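Local atomic coordinates of hypothetical protein (Nostoc punctiforme, PDB entry 2O62), a protein that is of unknown function but belongs to the DUF3598 family and pairs two calycin-type beta domains, the second related to a biogenesis factor required for ATP synthase. Residues C8-Q11 with N12-V15; G41-N44 with N45-R49; R65-G68 with G69-F73; P136-I140 with N141-G145; W239-Q242 with S243-Q247. All blocks are in the same frame, centred on the assembly; numbering follows the deposited sequence.

Interaction 1: C8-Q11 with N12-V15; sequences CFLQ and NLGV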
loop_
_atom_site.group_PDB
_atom_site.type_symbol
_atom_site.label_atom_id
_atom_site.label_comp_id
_atom_site.label_asym_id
_atom_site.label_seq_id
_atom_site.Cartn_x
_atom_site.Cartn_y
_atom_site.Cartn_z
ATOM N N CYS A 8 4.057 -11.916 13.448
ATOM C CA CYS A 8 3.974 -10.619 12.773
ATOM C C CYS A 8 2.576 -10.039 12.834
ATOM O O CYS A 8 2.380 -8.852 13.107
ATOM C CB CYS A 8 4.389 -10.733 11.317
ATOM S SG CYS A 8 6.071 -11.221 11.002
ATOM N N PHE A 9 1.589 -10.878 12.557
ATOM C CA PHE A 9 0.196 -10.485 12.633
ATOM C C PHE A 9 -0.113 -9.932 14.020
ATOM O O PHE A 9 -0.737 -8.892 14.109
ATOM C CB PHE A 9 -0.679 -11.677 12.255
ATOM C CG PHE A 9 -2.159 -11.502 12.513
ATOM C CD1 PHE A 9 -2.824 -10.348 12.181
ATOM C CD2 PHE A 9 -2.877 -12.569 13.029
ATOM C CE1 PHE A 9 -4.190 -10.218 12.369
ATOM C CE2 PHE A 9 -4.247 -12.463 13.239
ATOM C CZ PHE A 9 -4.907 -11.280 12.903
ATOM N N LEU A 10 0.348 -10.599 15.075
ATOM C CA LEU A 10 0.106 -10.123 16.430
ATOM C C LEU A 10 0.641 -8.734 16.756
ATOM O O LEU A 10 0.204 -8.122 17.737
ATOM C CB LEU A 10 0.664 -11.129 17.428
ATOM C CG LEU A 10 0.044 -12.520 17.385
ATOM C CD1 LEU A 10 0.713 -13.410 18.437
ATOM C CD2 LEU A 10 -1.458 -12.506 17.624
ATOM N N GLN A 11 1.577 -8.222 15.964
ATOM C CA GLN A 11 2.006 -6.833 16.095
ATOM C C GLN A 11 0.873 -5.832 15.921
ATOM O O GLN A 11 1.020 -4.657 16.304
ATOM C CB GLN A 11 3.139 -6.495 15.109
ATOM C CG GLN A 11 4.448 -7.241 15.384
ATOM C CD GLN A 11 4.946 -6.957 16.793
ATOM O OE1 GLN A 11 4.914 -7.814 17.655
ATOM N NE2 GLN A 11 5.312 -5.726 17.044
ATOM N N ASN A 12 -0.213 -6.248 15.278
ATOM C CA ASN A 12 -1.379 -5.402 15.068
ATOM C C ASN A 12 -2.379 -5.405 16.261
ATOM O O ASN A 12 -3.424 -4.735 16.205
ATOM C CB ASN A 12 -2.134 -5.850 13.806
ATOM C CG ASN A 12 -1.383 -5.530 12.527
ATOM O OD1 ASN A 12 -1.490 -4.449 12.065
ATOM N ND2 ASN A 12 -0.597 -6.474 11.986
ATOM N N LEU A 13 -2.140 -6.190 17.313
ATOM C CA LEU A 13 -3.138 -6.228 18.366
ATOM C C LEU A 13 -3.320 -4.802 18.950
ATOM O O LEU A 13 -2.341 -4.068 19.149
ATOM C CB LEU A 13 -2.760 -7.173 19.467
ATOM C CG LEU A 13 -2.687 -8.614 19.071
ATOM C CD1 LEU A 13 -2.394 -9.437 20.301
ATOM C CD2 LEU A 13 -4.003 -9.048 18.451
ATOM N N GLY A 14 -4.564 -4.456 19.261
ATOM C CA GLY A 14 -4.885 -3.158 19.861
ATOM C C GLY A 14 -6.238 -2.670 19.385
ATOM O O GLY A 14 -6.999 -3.413 18.760
ATOM N N VAL A 15 -6.534 -1.408 19.670
ATOM C CA VAL A 15 -7.803 -0.818 19.288
ATOM C C VAL A 15 -7.476 0.316 18.316
ATOM O O VAL A 15 -6.830 1.271 18.696
ATOM C CB VAL A 15 -8.577 -0.288 20.490
ATOM C CG1 VAL A 15 -9.876 0.337 20.064
ATOM C CG2 VAL A 15 -8.833 -1.398 21.487
#
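Phe9 and Asn12 meet at the bend that leads from helix 5-10 to strand 14-23, Phe9 just ahead of the type I beta turn from Leu10 to Leu13 and Asn12 within it. The carbonyl oxygen of Phe9 accepts twice from the same residue: Asn12 N lies 2.9 Å from Phe9 O, and the side-chain Asn12 ND2 lies 3.2 Å from Phe9 O. Both donors come to the same face of the carbonyl plane, the backbone one 38° above it. Because Asn12 CG stands beside its own backbone N (chi1 -71°), the amide folds back over the Phe9 carbonyl, and Phe9 O lies almost in the amide plane. The turn itself is closed by Leu13 N, 3.1 Å from Leu10 O and nearly straight at hydrogen.

On another side of the turn, the side chains of Leu10 and Leu13 run side by side and point the same way, both packing on Val48 of strand 47-54. Farther out, Arg104 donates to Asn12 OD1, and ND2 also reaches the carbonyl oxygen of Gly77. This buried polar group thus links the Phe9 carbonyl to Arg104 and Gly77, and bonds at both OD1 and ND2 would fix the rotation of the amide. The Leu10-Leu13 pair is the looser element, its methyls CD2 of Leu10 and CD1 of Leu13 meeting at 4.2 Å.

Interaction 2: G41-N44 with N45-R49; sequences GLNN and NQTVR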
loop_
_atom_site.group_PDB
_atom_site.type_symbol
_atom_site.label_atom_id
_atom_site.label_comp_id
_atom_site.label_asym_id
_atom_site.label_seq_id
_atom_site.Cartn_x
_atom_site.Cartn_y
_atom_site.Cartn_z
ATOM N N GLY A 41 -6.099 -10.759 21.265
ATOM C CA GLY A 41 -5.652 -12.132 21.301
ATOM C C GLY A 41 -6.346 -12.870 22.413
ATOM O O GLY A 41 -6.584 -12.303 23.497
ATOM N N LEU A 42 -6.670 -14.130 22.156
ATOM C CA LEU A 42 -7.264 -15.016 23.152
ATOM C C LEU A 42 -6.468 -16.297 23.199
ATOM O O LEU A 42 -5.735 -16.633 22.262
ATOM C CB LEU A 42 -8.713 -15.359 22.760
ATOM C CG LEU A 42 -9.665 -14.198 22.422
ATOM C CD1 LEU A 42 -11.054 -14.741 22.022
ATOM C CD2 LEU A 42 -9.790 -13.298 23.586
ATOM N N ASN A 43 -6.670 -17.039 24.275
ATOM C CA ASN A 43 -6.044 -18.338 24.470
ATOM C C ASN A 43 -4.561 -18.332 24.149
ATOM O O ASN A 43 -4.110 -19.005 23.240
ATOM C CB ASN A 43 -6.795 -19.437 23.684
ATOM C CG ASN A 43 -8.245 -19.576 24.140
ATOM O OD1 ASN A 43 -9.169 -19.345 23.356
ATOM N ND2 ASN A 43 -8.450 -19.877 25.427
ATOM N N ASN A 44 -3.813 -17.613 24.978
ATOM C CA ASN A 44 -2.377 -17.367 24.780
ATOM C C ASN A 44 -2.034 -16.987 23.348
ATOM O O ASN A 44 -1.089 -17.548 22.755
ATOM C CB ASN A 44 -1.516 -18.536 25.234
ATOM C CG ASN A 44 -0.029 -18.175 25.256
ATOM O OD1 ASN A 44 0.334 -17.001 25.367
ATOM N ND2 ASN A 44 0.813 -19.148 25.053
ATOM N N ASN A 45 -2.817 -16.051 22.820
ATOM C CA ASN A 45 -2.703 -15.503 21.457
ATOM C C ASN A 45 -2.742 -16.538 20.354
ATOM O O ASN A 45 -2.175 -16.347 19.294
ATOM C CB ASN A 45 -1.468 -14.610 21.272
ATOM C CG ASN A 45 -1.522 -13.345 22.101
ATOM O OD1 ASN A 45 -2.593 -12.822 22.411
ATOM N ND2 ASN A 45 -0.344 -12.838 22.453
ATOM N N GLN A 46 -3.432 -17.625 20.599
ATOM C CA GLN A 46 -3.604 -18.653 19.595
ATOM C C GLN A 46 -4.833 -18.366 18.719
ATOM O O GLN A 46 -4.997 -18.986 17.682
ATOM C CB GLN A 46 -3.771 -19.993 20.281
ATOM C CG GLN A 46 -2.518 -20.482 21.068
ATOM C CD GLN A 46 -2.727 -21.865 21.719
ATOM O OE1 GLN A 46 -3.224 -21.989 22.855
ATOM N NE2 GLN A 46 -2.331 -22.910 20.997
ATOM N N THR A 47 -5.723 -17.496 19.187
ATOM C CA THR A 47 -6.899 -17.043 18.432
ATOM C C THR A 47 -6.832 -15.531 18.449
ATOM O O THR A 47 -6.476 -14.968 19.486
ATOM C CB THR A 47 -8.207 -17.405 19.158
ATOM O OG1 THR A 47 -8.383 -18.828 19.231
ATOM C CG2 THR A 47 -9.426 -16.786 18.439
ATOM N N VAL A 48 -7.128 -14.857 17.329
ATOM C CA VAL A 48 -7.342 -13.409 17.342
ATOM C C VAL A 48 -8.803 -13.081 17.000
ATOM O O VAL A 48 -9.319 -13.540 15.966
ATOM C CB VAL A 48 -6.423 -12.669 16.365
ATOM C CG1 VAL A 48 -6.827 -11.230 16.288
ATOM C CG2 VAL A 48 -4.958 -12.729 16.825
ATOM N N ARG A 49 -9.478 -12.333 17.877
ATOM C CA ARG A 49 -10.827 -11.882 17.609
ATOM C C ARG A 49 -10.811 -10.461 17.075
ATOM O O ARG A 49 -10.203 -9.556 17.657
ATOM C CB ARG A 49 -11.689 -11.918 18.844
ATOM C CG ARG A 49 -13.075 -11.326 18.601
ATOM C CD ARG A 49 -13.893 -11.363 19.850
ATOM N NE ARG A 49 -14.214 -12.740 20.131
ATOM C CZ ARG A 49 -14.425 -13.247 21.344
ATOM N NH1 ARG A 49 -14.335 -12.484 22.428
ATOM N NH2 ARG A 49 -14.707 -14.544 21.465
#
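Leu42 lies opposite Thr47 where strands 29-42 and 47-54 join in a tight beta hairpin, and with Asn45 at the bend it accounts for much of the contact. The pair is an antiparallel hydrogen-bonded one: Leu42 N is 2.8 Å from Thr47 O, and Thr47 N returns the bond to Leu42 O at 3.2 Å. Gln46 N also approaches Leu42 O, weakly, with an angle of only 125° at hydrogen. Two consecutive residues, Gln46 and Thr47, therefore face Leu42, which defines a classic beta bulge beside the type I' turn from Asn43 to Gln46. The turn is closed by Gln46 N, 3.1 Å from Asn43 O.

The Leu42 side chain reaches past Thr47 to Arg49. With CG beside the backbone N (chi1 -51°) and CD1 anti to CA (chi2 179°), that methyl settles over the centre of one face of the Arg49 guanidinium, Leu42 CD1 lying 3.7 Å from Arg49 CZ. The flat cationic group is also held by a salt bridge from Arg49 NH2 to Glu63. Asn44 and Asn45, the two central residues, both have positive phi, as a type I' turn requires, and Asn45 OD1 comes 3.3 Å from Gly41 CA. The absence of a side chain at Gly41 is what permits that approach.

Outside the hairpin, Asn45 O accepts from Trp6 NE1, while Asn45 and Val48 pack against helix 5-10. Strand 47-54 continues the sheet through a backbone bond between Val48 and Phe64, placing it between strands 29-42 and 60-64.

Interaction 3: R65-G68 with G69-F73; sequences RSVG and GGLLF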
loop_
_atom_site.group_PDB
_atom_site.type_symbol
_atom_site.label_atom_id
_atom_site.label_comp_id
_atom_site.label_asym_id
_atom_site.label_seq_id
_atom_site.Cartn_x
_atom_site.Cartn_y
_atom_site.Cartn_z
ATOM N N ARG A 65 -7.490 -18.246 13.500
ATOM C CA ARG A 65 -6.558 -19.145 14.148
ATOM C C ARG A 65 -5.269 -19.316 13.327
ATOM O O ARG A 65 -4.350 -20.030 13.742
ATOM C CB ARG A 65 -7.230 -20.493 14.391
ATOM C CG ARG A 65 -8.271 -20.428 15.492
ATOM N N SER A 66 -5.203 -18.678 12.159
ATOM C CA SER A 66 -4.028 -18.757 11.296
ATOM C C SER A 66 -4.077 -17.611 10.328
ATOM O O SER A 66 -5.098 -16.975 10.176
ATOM C CB SER A 66 -4.008 -20.074 10.513
ATOM O OG SER A 66 -5.098 -20.109 9.593
ATOM N N VAL A 67 -2.942 -17.313 9.715
ATOM C CA VAL A 67 -2.890 -16.424 8.584
ATOM C C VAL A 67 -2.289 -17.221 7.429
ATOM O O VAL A 67 -1.476 -18.178 7.595
ATOM C CB VAL A 67 -2.104 -15.133 8.867
ATOM C CG1 VAL A 67 -2.914 -14.260 9.809
ATOM C CG2 VAL A 67 -0.747 -15.402 9.491
ATOM N N GLY A 68 -2.719 -16.894 6.249
ATOM C CA GLY A 68 -2.089 -17.498 5.067
ATOM C C GLY A 68 -2.861 -16.944 3.915
ATOM O O GLY A 68 -3.348 -15.852 4.005
ATOM N N GLY A 69 -2.998 -17.751 2.868
ATOM C CA GLY A 69 -3.818 -17.422 1.764
ATOM C C GLY A 69 -3.238 -16.209 1.092
ATOM O O GLY A 69 -2.074 -16.210 0.682
ATOM N N GLY A 70 -4.041 -15.163 1.033
ATOM C CA GLY A 70 -3.681 -13.963 0.315
ATOM C C GLY A 70 -3.008 -12.896 1.134
ATOM O O GLY A 70 -2.802 -11.773 0.644
ATOM N N LEU A 71 -2.579 -13.266 2.340
ATOM C CA LEU A 71 -1.967 -12.345 3.302
ATOM C C LEU A 71 -0.516 -12.641 3.544
ATOM O O LEU A 71 -0.144 -13.791 3.778
ATOM C CB LEU A 71 -2.629 -12.503 4.676
ATOM C CG LEU A 71 -3.689 -11.604 5.295
ATOM C CD1 LEU A 71 -4.013 -12.236 6.654
ATOM C CD2 LEU A 71 -3.188 -10.191 5.486
ATOM N N LEU A 72 0.304 -11.595 3.510
ATOM C CA LEU A 72 1.688 -11.688 3.975
ATOM C C LEU A 72 2.022 -10.503 4.862
ATOM O O LEU A 72 1.609 -9.374 4.575
ATOM C CB LEU A 72 2.704 -11.763 2.803
ATOM C CG LEU A 72 3.071 -13.112 2.226
ATOM C CD1 LEU A 72 4.043 -12.920 1.091
ATOM C CD2 LEU A 72 3.679 -14.024 3.244
ATOM N N PHE A 73 2.800 -10.773 5.932
ATOM C CA PHE A 73 3.203 -9.750 6.929
ATOM C C PHE A 73 4.697 -9.549 7.026
ATOM O O PHE A 73 5.497 -10.494 6.902
ATOM C CB PHE A 73 2.765 -10.163 8.358
ATOM C CG PHE A 73 1.296 -10.210 8.559
ATOM C CD1 PHE A 73 0.585 -11.333 8.205
ATOM C CD2 PHE A 73 0.623 -9.128 9.095
ATOM C CE1 PHE A 73 -0.808 -11.346 8.357
ATOM C CE2 PHE A 73 -0.764 -9.137 9.260
ATOM C CZ PHE A 73 -1.462 -10.265 8.903
#
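Val67 reaches across a glycine-rich turn to Leu71 and Phe73. Its CB already makes contact, 4.0 Å from Phe73 CE1 and 4.1 Å from Leu71 CD1. One bond farther on, CG1 touches the same two partners, with Val67 CG1 at 3.9 Å from Leu71 CD1 and at an equal distance from Phe73 CE1. A chi1 of -71° sets CG1 beside the backbone N and turns it into this position. The three side chains meet at different angles: Val67 runs obliquely past Leu71 but approximately at right angles to Phe73, and CG1 comes to the phenyl ring from an oblique direction. The side-chain part of the contact is apolar, and each partner presents a single outer carbon to the valine.

A type II' beta turn from Gly68 to Leu71 brings these residues together. Leu71 N donates to Gly68 O at 3.2 Å, from 47° above the carbonyl plane. Gly69, with phi 65°, occupies the position at which this turn class favours glycine, and Gly68 is itself highly extended. The turn thus reverses the chain through three consecutive glycines without a side chain to obstruct it, while Val67, just before the turn, and Leu71, its last residue, each point toward the other's segment.

Beyond the turn, Val67 also packs on Gln5 and Phe9 of helix 5-10, and the ring of Phe73 meets those of Phe9 and Phe79. A backbone bond between Leu72 and Ser80 adds strand 71-73 to the edge of the N-terminal sheet beside strand 79-81, and Leu72 packs on Trp259 and Leu262 of strand 259-269.

Interaction 4: P136-I140 with N141-G145; sequences PLLQI and NDLLG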
loop_
_atom_site.group_PDB
_atom_site.type_symbol
_atom_site.label_atom_id
_atom_site.label_comp_id
_atom_site.label_asym_id
_atom_site.label_seq_id
_atom_site.Cartn_x
_atom_site.Cartn_y
_atom_site.Cartn_z
ATOM N N PRO A 136 -0.263 15.701 6.304
ATOM C CA PRO A 136 -0.802 16.578 5.244
ATOM C C PRO A 136 -1.211 15.830 3.976
ATOM O O PRO A 136 -0.616 14.811 3.661
ATOM C CB PRO A 136 0.408 17.429 4.888
ATOM C CG PRO A 136 1.214 17.501 6.154
ATOM C CD PRO A 136 1.079 16.128 6.723
ATOM N N LEU A 137 -2.158 16.377 3.227
ATOM C CA LEU A 137 -2.419 15.925 1.883
ATOM C C LEU A 137 -1.089 15.890 1.121
ATOM O O LEU A 137 -0.372 16.889 1.102
ATOM C CB LEU A 137 -3.327 16.935 1.177
ATOM C CG LEU A 137 -3.513 16.717 -0.333
ATOM C CD1 LEU A 137 -4.352 15.493 -0.578
ATOM C CD2 LEU A 137 -4.179 17.989 -0.952
ATOM N N LEU A 138 -0.779 14.779 0.463
ATOM C CA LEU A 138 0.473 14.681 -0.278
ATOM C C LEU A 138 0.515 15.615 -1.494
ATOM O O LEU A 138 -0.446 15.681 -2.249
ATOM C CB LEU A 138 0.701 13.252 -0.729
ATOM C CG LEU A 138 2.055 12.880 -1.329
ATOM C CD1 LEU A 138 3.204 13.098 -0.381
ATOM C CD2 LEU A 138 2.004 11.446 -1.771
ATOM N N GLN A 139 1.635 16.330 -1.648
ATOM C CA GLN A 139 1.864 17.208 -2.800
ATOM C C GLN A 139 3.122 16.774 -3.542
ATOM O O GLN A 139 4.023 16.214 -2.945
ATOM C CB GLN A 139 2.069 18.642 -2.322
ATOM C CG GLN A 139 0.889 19.198 -1.529
ATOM C CD GLN A 139 -0.318 19.514 -2.398
ATOM O OE1 GLN A 139 -0.317 19.277 -3.621
ATOM N NE2 GLN A 139 -1.364 20.068 -1.770
ATOM N N ILE A 140 3.199 17.030 -4.833
ATOM C CA ILE A 140 4.429 16.700 -5.590
ATOM C C ILE A 140 5.647 17.301 -4.921
ATOM O O ILE A 140 6.695 16.685 -4.806
ATOM C CB ILE A 140 4.392 17.288 -7.024
ATOM C CG1 ILE A 140 3.281 16.654 -7.818
ATOM C CG2 ILE A 140 5.710 17.041 -7.754
ATOM C CD1 ILE A 140 3.367 15.183 -7.861
ATOM N N ASN A 141 5.519 18.548 -4.517
ATOM C CA ASN A 141 6.633 19.211 -3.870
ATOM C C ASN A 141 7.146 18.533 -2.596
ATOM O O ASN A 141 8.290 18.735 -2.194
ATOM C CB ASN A 141 6.268 20.649 -3.609
ATOM C CG ASN A 141 6.172 21.443 -4.886
ATOM O OD1 ASN A 141 6.426 20.934 -5.972
ATOM N ND2 ASN A 141 5.790 22.688 -4.762
ATOM N N ASP A 142 6.326 17.715 -1.962
ATOM C CA ASP A 142 6.788 16.938 -0.809
ATOM C C ASP A 142 7.777 15.835 -1.217
ATOM O O ASP A 142 8.478 15.286 -0.371
ATOM C CB ASP A 142 5.605 16.262 -0.125
ATOM C CG ASP A 142 4.672 17.252 0.545
ATOM O OD1 ASP A 142 5.124 18.329 1.045
ATOM O OD2 ASP A 142 3.463 16.933 0.610
ATOM N N LEU A 143 7.762 15.459 -2.488
ATOM C CA LEU A 143 8.542 14.325 -2.943
ATOM C C LEU A 143 9.799 14.697 -3.706
ATOM O O LEU A 143 10.694 13.859 -3.831
ATOM C CB LEU A 143 7.693 13.383 -3.792
ATOM C CG LEU A 143 6.467 12.818 -3.098
ATOM C CD1 LEU A 143 5.623 12.007 -4.038
ATOM C CD2 LEU A 143 6.885 11.983 -1.884
ATOM N N LEU A 144 9.878 15.934 -4.201
ATOM C CA LEU A 144 10.995 16.312 -5.043
ATOM C C LEU A 144 12.286 16.195 -4.241
ATOM O O LEU A 144 12.360 16.603 -3.072
ATOM C CB LEU A 144 10.852 17.742 -5.547
ATOM C CG LEU A 144 9.644 18.033 -6.415
ATOM C CD1 LEU A 144 9.569 19.506 -6.702
ATOM C CD2 LEU A 144 9.720 17.235 -7.708
ATOM N N GLY A 145 13.312 15.644 -4.877
ATOM C CA GLY A 145 14.608 15.514 -4.263
ATOM C C GLY A 145 15.077 14.103 -4.482
ATOM O O GLY A 145 14.674 13.466 -5.453
HETATM O O HOH W 1 2.254 14.811 3.047
#
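Asp142 and Gln139 grip each other by two hydrogen bonds that run in opposite directions. Gln139 N donates to the carboxylate, with Asp142 OD2 at 3.0 Å and met from 42° above the carboxylate plane. In return Asp142 N donates to Gln139 O at 2.9 Å. The aspartate CG stands beside its backbone N (chi1 -68°), which folds the carboxylate back over the preceding chain. Gln139 and Asp142 thereby form a small closed ring of backbone and side-chain atoms.

A second set of backbone bonds continues the bend. Ile140 O accepts from Leu143 N at 2.8 Å and weakly from Leu144 N, so the carbonyls of Gln139 and Ile140 bend the chain through successive turns. Solvent adds a bridge: a water donates to Pro136 O at 2.9 Å and, weakly, to Asp142 OD2.

Apolar contacts occupy two separate places. Leu138 CD1 touches Leu143 CD2 at 4.1 Å, and Ile140 CG2 reaches Leu144 CD2 at 4.0 Å, the latter two side chains crossing at a slant.

This bend lies in the connection between strand 117-127 of the N-terminal sheet and strand 145-155 of the C-terminal barrel. Leu138 packs on Leu214 and Leu240, Ile140 on Leu214 and Leu178, and Leu144 on Ile170 of strand 162-172, while Leu143 O accepts from Trp147 NE1.

Interaction 5: W239-Q242 with S243-Q247; sequences WLIQ and SDLRQ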
loop_
_atom_site.group_PDB
_atom_site.type_symbol
_atom_site.label_atom_id
_atom_site.label_comp_id
_atom_site.label_asym_id
_atom_site.label_seq_id
_atom_site.Cartn_x
_atom_site.Cartn_y
_atom_site.Cartn_z
ATOM N N TRP A 239 3.566 5.911 1.655
ATOM C CA TRP A 239 3.161 6.730 2.772
ATOM C C TRP A 239 4.325 7.579 3.206
ATOM O O TRP A 239 5.325 7.022 3.646
ATOM C CB TRP A 239 2.771 5.829 3.926
ATOM C CG TRP A 239 2.114 6.487 5.077
ATOM C CD1 TRP A 239 1.467 7.705 5.086
ATOM C CD2 TRP A 239 2.005 5.969 6.387
ATOM N NE1 TRP A 239 0.926 7.933 6.309
ATOM C CE2 TRP A 239 1.245 6.890 7.137
ATOM C CE3 TRP A 239 2.412 4.773 6.998
ATOM C CZ2 TRP A 239 0.917 6.676 8.472
ATOM C CZ3 TRP A 239 2.085 4.558 8.311
ATOM C CH2 TRP A 239 1.341 5.506 9.048
ATOM N N LEU A 240 4.177 8.903 3.089
ATOM C CA LEU A 240 5.167 9.875 3.558
ATOM C C LEU A 240 4.895 10.064 5.058
ATOM O O LEU A 240 4.067 10.903 5.487
ATOM C CB LEU A 240 5.034 11.195 2.808
ATOM C CG LEU A 240 6.078 12.264 3.124
ATOM C CD1 LEU A 240 7.462 11.803 2.631
ATOM C CD2 LEU A 240 5.696 13.593 2.512
ATOM N N ILE A 241 5.584 9.264 5.851
ATOM C CA ILE A 241 5.342 9.177 7.287
ATOM C C ILE A 241 5.798 10.427 8.037
ATOM O O ILE A 241 5.150 10.853 8.990
ATOM C CB ILE A 241 6.036 7.937 7.885
ATOM C CG1 ILE A 241 5.511 6.665 7.232
ATOM C CG2 ILE A 241 5.789 7.862 9.373
ATOM C CD1 ILE A 241 6.328 5.433 7.496
ATOM N N GLN A 242 6.950 10.967 7.626
ATOM C CA GLN A 242 7.471 12.253 8.080
ATOM C C GLN A 242 8.008 12.966 6.853
ATOM O O GLN A 242 8.198 12.342 5.816
ATOM C CB GLN A 242 8.636 12.046 9.079
ATOM C CG GLN A 242 8.317 11.172 10.298
ATOM C CD GLN A 242 7.235 11.776 11.228
ATOM O OE1 GLN A 242 6.926 12.979 11.149
ATOM N NE2 GLN A 242 6.663 10.938 12.111
ATOM N N SER A 243 8.332 14.255 6.947
ATOM C CA SER A 243 8.853 14.971 5.755
ATOM C C SER A 243 10.077 14.282 5.123
ATOM O O SER A 243 10.315 14.438 3.936
ATOM C CB SER A 243 9.180 16.438 6.056
ATOM O OG SER A 243 10.283 16.520 6.936
ATOM N N ASP A 244 10.834 13.516 5.911
ATOM C CA ASP A 244 12.092 12.892 5.433
ATOM C C ASP A 244 12.079 11.373 5.558
ATOM O O ASP A 244 13.118 10.726 5.491
ATOM C CB ASP A 244 13.275 13.471 6.213
ATOM C CG ASP A 244 13.093 13.344 7.735
ATOM O OD1 ASP A 244 12.125 12.658 8.230
ATOM O OD2 ASP A 244 13.902 13.969 8.450
ATOM N N LEU A 245 10.893 10.794 5.711
ATOM C CA LEU A 245 10.732 9.355 5.824
ATOM C C LEU A 245 9.514 8.859 5.034
ATOM O O LEU A 245 8.374 9.282 5.290
ATOM C CB LEU A 245 10.601 8.945 7.297
ATOM C CG LEU A 245 10.427 7.444 7.559
ATOM C CD1 LEU A 245 11.666 6.680 7.201
ATOM C CD2 LEU A 245 9.999 7.209 9.044
ATOM N N ARG A 246 9.736 7.932 4.094
ATOM C CA ARG A 246 8.667 7.401 3.274
ATOM C C ARG A 246 8.786 5.907 3.170
ATOM O O ARG A 246 9.902 5.363 3.085
ATOM C CB ARG A 246 8.747 7.981 1.882
ATOM C CG ARG A 246 7.595 7.586 0.965
ATOM C CD ARG A 246 7.189 8.745 0.071
ATOM N NE ARG A 246 6.135 8.407 -0.907
ATOM C CZ ARG A 246 6.338 8.155 -2.194
ATOM N NH1 ARG A 246 7.565 8.069 -2.690
ATOM N NH2 ARG A 246 5.289 7.936 -3.003
ATOM N N GLN A 247 7.654 5.230 3.198
ATOM C CA GLN A 247 7.637 3.835 2.870
ATOM C C GLN A 247 6.851 3.626 1.604
ATOM O O GLN A 247 5.911 4.348 1.323
ATOM C CB GLN A 247 7.056 2.958 4.009
ATOM C CG GLN A 247 7.996 2.810 5.178
ATOM C CD GLN A 247 7.542 1.814 6.194
ATOM O OE1 GLN A 247 6.372 1.716 6.494
ATOM N NE2 GLN A 247 8.486 0.994 6.690
HETATM O O HOH W 2 7.280 15.520 9.306
#
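Trp239 and Gln247 form an antiparallel hydrogen-bonded pair, at the end away from the turn, in the hairpin of strands 233-242 and 245-253, part of the C-terminal calycin-type barrel. Trp239 N lies 2.8 Å from Gln247 O, in its carbonyl plane, and Gln247 N donates to Trp239 O at 3.0 Å. Next to them Leu240 CD1 meets Arg246 CD at 4.0 Å, the two buried side chains crossing near a right angle. With CG anti to the backbone N (chi1 -175°), Arg246 passes Trp239 O to reach that methyl, and its guanidinium donates to Ser220 and a bound glycerol. Ile241 CD1 touches Gln247 OE1 at 3.8 Å, while Gln247 NE2 bonds Thr266 OG1; Ile241 CG1 lies over one face of the Trp239 indole.

A classic beta bulge then shifts the register: Ile241 N, weakly, and Gln242 N, at 3.2 Å and on a lone pair, both donate to Leu245 O. Beyond it the contact opens into a type I turn with exposed Gln242, Ser243 and Asp244. Leu245 N closes the turn on Gln242 O. On this exposed side a water links the Gln242 side chain to the next residue's backbone, donating to Gln242 OE1 at 3.2 Å and accepting from Ser243 N at 2.9 Å.

How the interactions relate
From the N terminus, interaction 1 closes the bend between helix 5-10 and strand 14-23, interaction 2 joins strands 29-42 and 47-54, and interaction 3 turns the chain into strand 71-73. All three converge on the helix: Leu10 CD2 packs 3.6 Å from Val48 CG2, and Phe9 CD2 equally close to Val67 CG1. Interaction 4 then ends the connection into the barrel, and interaction 5 closes a later hairpin there. Those two meet through Leu138, Asp142 and Leu240, with centres about 10 Å apart. The five loops follow in series, none nesting or crossing. Interactions 2 and 4 lie farthest apart, their centres about 41 Å from one another.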